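Local coordinates for Lmo0181 protein (Listeria monocytogenes serovar 1/2a, PDB 5F7V), which binds the cyclic glucan cycloalternan at the cell surface as the substrate-binding lipoprotein of what is probably an ABC sugar importer, at residues A[319-324]-A[328-333]; A[29-34]-A[307-312]. All coordinates share one frame; numbering follows the deposited sequence.

Contacts 1 and 2 are neighbours on the same side of the chain's centre, their centres 12 Å apart. Helix 308-316, the second partner of contact 2, runs on in the chain to strand 321-322 of contact 1, and the two contacts touch directly: Trp319 CZ3 meets Met32 CE at 3.4 Å, Pro322 CB meets Ala311 CB at 3.9 Å, and Ile329 CD1 lies 3.7 Å from Lys312 CG. Contact 1 reaches the sugar itself, since Glu320 OE2 accepts a hydrogen bond from O2 of a glucose unit. Contact 2 does not reach the sugar: the side chain of Met32 stays about 12 Å from a bound glucose, nearest atoms counted.

Contact 1 of 2, residues A[319-324]-A[328-333]. With GLC (alpha-D-glucopyranose), chain B.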
# COMPACT_ATOMS: atom_id res chain seq x y z
N TRP A 319 -10.99 4.51 -6.00
CA TRP A 319 -9.54 4.56 -6.20
C TRP A 319 -8.84 4.99 -4.93
O TRP A 319 -8.47 6.13 -4.75
CB TRP A 319 -9.21 5.41 -7.42
CG TRP A 319 -7.74 5.51 -7.68
CD1 TRP A 319 -6.75 4.67 -7.27
CD2 TRP A 319 -7.11 6.57 -8.40
NE1 TRP A 319 -5.55 5.13 -7.72
CE2 TRP A 319 -5.73 6.31 -8.41
CE3 TRP A 319 -7.57 7.72 -9.05
CZ2 TRP A 319 -4.81 7.18 -9.02
CZ3 TRP A 319 -6.65 8.55 -9.67
CH2 TRP A 319 -5.29 8.28 -9.65
N GLU A 320 -8.70 4.04 -4.01
CA GLU A 320 -8.18 4.31 -2.66
C GLU A 320 -9.11 5.34 -2.02
O GLU A 320 -10.31 5.32 -2.30
CB GLU A 320 -6.72 4.70 -2.65
CG GLU A 320 -5.86 3.60 -3.28
CD GLU A 320 -4.37 3.78 -3.10
OE1 GLU A 320 -3.92 4.83 -2.54
OE2 GLU A 320 -3.67 2.85 -3.57
N LEU A 321 -8.63 6.21 -1.15
CA LEU A 321 -9.40 7.27 -0.50
C LEU A 321 -8.72 8.58 -0.77
O LEU A 321 -7.51 8.66 -0.76
CB LEU A 321 -9.52 6.99 1.01
CG LEU A 321 -10.34 5.76 1.42
CD1 LEU A 321 -10.15 5.50 2.90
CD2 LEU A 321 -11.80 5.94 1.08
N PRO A 322 -9.50 9.64 -1.00
CA PRO A 322 -8.94 10.98 -1.13
C PRO A 322 -8.41 11.48 0.20
O PRO A 322 -8.76 11.00 1.26
CB PRO A 322 -10.13 11.79 -1.61
CG PRO A 322 -11.28 11.12 -0.93
CD PRO A 322 -10.97 9.66 -0.92
N ALA A 323 -7.51 12.44 0.11
CA ALA A 323 -7.00 13.06 1.31
C ALA A 323 -8.02 13.84 2.11
O ALA A 323 -7.91 13.93 3.33
CB ALA A 323 -5.84 13.94 0.96
N THR A 324 -9.00 14.43 1.44
CA THR A 324 -10.04 15.20 2.14
C THR A 324 -10.87 14.26 3.03
O THR A 324 -11.22 13.17 2.58
CB THR A 324 -10.90 15.99 1.14
OG1 THR A 324 -10.06 16.93 0.45
CG2 THR A 324 -12.02 16.73 1.89
N GLU A 328 -19.54 14.34 3.30
CA GLU A 328 -20.36 14.30 2.08
C GLU A 328 -19.52 13.77 0.93
O GLU A 328 -20.05 13.04 0.11
CB GLU A 328 -21.02 15.63 1.71
CG GLU A 328 -21.91 16.17 2.81
CD GLU A 328 -21.10 16.95 3.83
OE1 GLU A 328 -20.50 17.98 3.44
OE2 GLU A 328 -21.04 16.52 5.01
N ILE A 329 -18.23 14.12 0.86
CA ILE A 329 -17.36 13.54 -0.14
C ILE A 329 -17.19 12.03 0.04
O ILE A 329 -17.19 11.29 -0.94
CB ILE A 329 -15.98 14.24 -0.13
CG1 ILE A 329 -16.13 15.69 -0.62
CG2 ILE A 329 -14.92 13.50 -0.95
CD1 ILE A 329 -16.31 15.85 -2.12
N LEU A 330 -17.08 11.56 1.28
CA LEU A 330 -16.89 10.13 1.55
C LEU A 330 -18.14 9.26 1.49
O LEU A 330 -18.05 8.05 1.32
CB LEU A 330 -16.27 9.91 2.93
CG LEU A 330 -14.78 10.20 3.14
CD1 LEU A 330 -14.37 10.12 4.61
CD2 LEU A 330 -13.97 9.18 2.36
N GLN A 331 -19.31 9.87 1.66
CA GLN A 331 -20.53 9.07 1.74
C GLN A 331 -20.74 8.12 0.56
O GLN A 331 -21.10 6.97 0.84
CB GLN A 331 -21.75 9.96 1.92
CG GLN A 331 -23.02 9.21 2.34
CD GLN A 331 -22.83 8.41 3.62
OE1 GLN A 331 -22.31 8.92 4.61
NE2 GLN A 331 -23.24 7.16 3.62
N PRO A 332 -20.54 8.53 -0.70
CA PRO A 332 -20.76 7.57 -1.79
C PRO A 332 -19.84 6.35 -1.66
O PRO A 332 -20.24 5.26 -2.09
CB PRO A 332 -20.51 8.40 -3.06
CG PRO A 332 -20.79 9.81 -2.66
CD PRO A 332 -20.29 9.89 -1.24
N TYR A 333 -18.65 6.48 -1.09
CA TYR A 333 -17.79 5.32 -0.86
C TYR A 333 -18.37 4.35 0.14
O TYR A 333 -18.24 3.14 -0.01
CB TYR A 333 -16.40 5.78 -0.41
CG TYR A 333 -15.36 4.71 -0.35
CD1 TYR A 333 -15.22 3.88 0.76
CD2 TYR A 333 -14.50 4.49 -1.41
CE1 TYR A 333 -14.25 2.90 0.81
CE2 TYR A 333 -13.53 3.49 -1.39
CZ TYR A 333 -13.41 2.71 -0.27
OH TYR A 333 -12.46 1.73 -0.21
C1 GLC B . -0.50 0.50 -2.92
C2 GLC B . -0.51 1.92 -2.40
C3 GLC B . 0.90 2.37 -2.08
C4 GLC B . 1.60 1.35 -1.17
C5 GLC B . 1.56 -0.03 -1.81
C6 GLC B . 2.12 -1.11 -0.90
O2 GLC B . -1.11 2.77 -3.39
O3 GLC B . 0.82 3.62 -1.41
O4 GLC B . 2.97 1.74 -1.06
O5 GLC B . 0.18 -0.39 -2.05
O6 GLC B . 1.83 -2.35 -1.60
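Leu321 sets one methyl squarely over the ring of Tyr333: CD2 lies 3.7 Å from the ring centroid and only 4° off its normal, a CH-pi contact in which the six ring carbons are almost equally distant. The two side chains cross at about a right angle. CG of Tyr333 stands anti to the backbone N (chi1 -171°), which carries the ring from helix 327-335 toward Leu321 and the carbonyl of Glu320. The same Leu321 methyl also meets Leu330 CD2 at 4.1 Å, so one branch of a single leucine serves two residues of the helix. Val345 and Phe346 of helix 343-347 pack on both Leu321 and Tyr333 and extend this apolar core.

The packing is looser toward Thr324. Pro322 CG approaches Ile329 CG2 at 4.3 Å, and Pro322 CD is 4.5 Å from Leu330 CD2, which belongs to a partly exposed residue. Ile315 of helix 308-316 packs against Pro322.

On the pocket side, Glu320 sends its backbone O to Tyr333 CE2 at 3.8 Å, an oblique approach to the ring, and its carboxylate the other way. An extended chain beyond CG (chi2 -169°) takes OE2 to the glucose, where it accepts a 2.6 Å hydrogen bond from O2. OE1 is hydrogen-bonded to Ser126 OG, so each carboxylate oxygen has its own partner and the group's rotation is probably fixed.

Contact 1 thus divides its chemistry along the chain: dispersion and CH-pi forces join strand to helix at Leu321, and the residue just before it accepts a short hydrogen bond from a glucose hydroxyl, so its carboxylate is spent on the ligand and Ser126 and not on joining strand to helix.

Contact 2 of 2, residues A[29-34]-A[307-312]; sequences LDEMVK and NEEAAK
Met32 and Ala310 meet where two helices of this periplasmic-binding-protein-type fold pack together, helix 27-39 near the start of the chain and helix 308-316 far along it. Their CA atoms are 5.5 Å apart, a close approach that the small alanine side chain permits. Met32 lies along the alanine rather than butting against it: CG passes Ala310 CB at 4.3 Å, and the fully extended chain beyond carries the terminal methyl on to the backbone. There CE comes to 3.4 Å from Ala310 O, a van der Waals contact of a methyl with a carbonyl oxygen. Met304 of helix 294-306 and Ile313 also pack on the buried Met32, and Phe303 of helix 294-306 packs on Ala310.

Glu31 and Glu309 form the more exposed flank. Both have CG anti to the backbone N, but their chains then differ, Glu31 running straight and Glu309 bending at chi2. The side chains cross at about a right angle, and their carboxylate planes are turned 70° apart, with Glu31 OE2 and Glu309 OE2 4.2 Å from each other. Two like charges this close would be expected to repel if both groups are ionised, and could raise the proton affinity of either; both residues are partly exposed, so solvent may ease the cost. The meeting is apolar at Met32 and Ala310; the acidic pair beside it may be mildly repulsive, an effect that Lys34, whose NZ is 4.8 Å from Glu31 OE2, could temper.

Asn307 fixes the beginning of helix 308-316 as its N-cap. Its OD1 accepts a weak bond from Glu309 N, and on a lone pair in the carbonyl plane it takes the 3.1 Å hydrogen bond from Ala310 N, with an N-H...O angle of 157°.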
# COMPACT_ATOMS: atom_id res chain seq x y z
N LEU A 29 -7.83 8.64 -13.53
CA LEU A 29 -6.75 9.61 -13.66
C LEU A 29 -6.97 10.48 -14.89
O LEU A 29 -6.74 11.69 -14.84
CB LEU A 29 -5.39 8.94 -13.71
CG LEU A 29 -4.18 9.89 -13.84
CD1 LEU A 29 -4.07 10.96 -12.77
CD2 LEU A 29 -2.94 9.01 -13.89
N ASP A 30 -7.38 9.87 -15.99
CA ASP A 30 -7.66 10.66 -17.21
C ASP A 30 -8.73 11.73 -16.96
O ASP A 30 -8.58 12.87 -17.43
CB ASP A 30 -8.04 9.77 -18.38
CG ASP A 30 -6.90 8.86 -18.89
OD1 ASP A 30 -5.75 9.05 -18.44
OD2 ASP A 30 -7.13 7.97 -19.74
N GLU A 31 -9.78 11.39 -16.23
CA GLU A 31 -10.82 12.35 -15.90
C GLU A 31 -10.28 13.46 -15.00
O GLU A 31 -10.60 14.61 -15.22
CB GLU A 31 -11.99 11.67 -15.22
CG GLU A 31 -13.22 12.54 -15.26
CD GLU A 31 -14.43 11.90 -14.60
OE1 GLU A 31 -14.38 10.69 -14.26
OE2 GLU A 31 -15.40 12.68 -14.45
N MET A 32 -9.42 13.13 -14.03
CA MET A 32 -8.79 14.17 -13.23
C MET A 32 -7.94 15.12 -14.07
O MET A 32 -8.02 16.33 -13.88
CB MET A 32 -7.93 13.54 -12.15
CG MET A 32 -8.75 12.81 -11.11
SD MET A 32 -7.65 12.08 -9.90
CE MET A 32 -8.78 11.14 -8.90
N VAL A 33 -7.17 14.57 -15.00
CA VAL A 33 -6.34 15.42 -15.88
C VAL A 33 -7.24 16.34 -16.73
O VAL A 33 -6.93 17.54 -16.86
CB VAL A 33 -5.35 14.59 -16.73
CG1 VAL A 33 -4.67 15.40 -17.82
CG2 VAL A 33 -4.34 13.93 -15.78
N LYS A 34 -8.31 15.80 -17.30
CA LYS A 34 -9.23 16.61 -18.07
C LYS A 34 -9.79 17.77 -17.25
O LYS A 34 -9.92 18.88 -17.73
CB LYS A 34 -10.37 15.74 -18.60
CG LYS A 34 -11.53 16.45 -19.31
CD LYS A 34 -12.71 15.57 -19.69
CE LYS A 34 -13.47 15.02 -18.48
NZ LYS A 34 -14.56 14.15 -18.94
N ASN A 307 -8.41 19.19 -4.63
CA ASN A 307 -9.54 19.64 -5.44
C ASN A 307 -10.76 18.73 -5.25
O ASN A 307 -10.64 17.51 -5.29
CB ASN A 307 -9.09 19.70 -6.90
CG ASN A 307 -10.20 20.16 -7.79
OD1 ASN A 307 -11.07 19.37 -8.18
ND2 ASN A 307 -10.15 21.44 -8.14
N GLU A 308 -11.93 19.32 -5.05
CA GLU A 308 -13.14 18.54 -4.74
C GLU A 308 -13.62 17.70 -5.92
O GLU A 308 -14.11 16.59 -5.74
CB GLU A 308 -14.25 19.45 -4.28
CG GLU A 308 -14.05 19.95 -2.86
CD GLU A 308 -15.39 20.16 -2.16
OE1 GLU A 308 -15.71 21.28 -1.75
OE2 GLU A 308 -16.16 19.18 -2.03
N GLU A 309 -13.46 18.23 -7.13
CA GLU A 309 -13.83 17.44 -8.30
C GLU A 309 -12.92 16.22 -8.39
O GLU A 309 -13.40 15.12 -8.72
CB GLU A 309 -13.87 18.32 -9.57
CG GLU A 309 -13.97 17.62 -10.93
CD GLU A 309 -15.27 16.90 -11.20
OE1 GLU A 309 -16.24 16.96 -10.39
OE2 GLU A 309 -15.33 16.23 -12.27
N ALA A 310 -11.62 16.37 -8.16
CA ALA A 310 -10.72 15.22 -8.14
C ALA A 310 -11.14 14.21 -7.08
O ALA A 310 -11.15 13.02 -7.34
CB ALA A 310 -9.30 15.64 -7.94
N ALA A 311 -11.54 14.69 -5.90
CA ALA A 311 -11.93 13.81 -4.80
C ALA A 311 -13.19 13.06 -5.19
O ALA A 311 -13.28 11.88 -4.92
CB ALA A 311 -12.11 14.57 -3.50
N LYS A 312 -14.13 13.74 -5.83
CA LYS A 312 -15.37 13.07 -6.24
C LYS A 312 -15.11 12.00 -7.30
O LYS A 312 -15.76 10.94 -7.25
CB LYS A 312 -16.35 14.08 -6.80
CG LYS A 312 -16.92 14.95 -5.70
CD LYS A 312 -17.57 16.19 -6.28
CE LYS A 312 -18.42 16.90 -5.25
NZ LYS A 312 -18.88 18.22 -5.77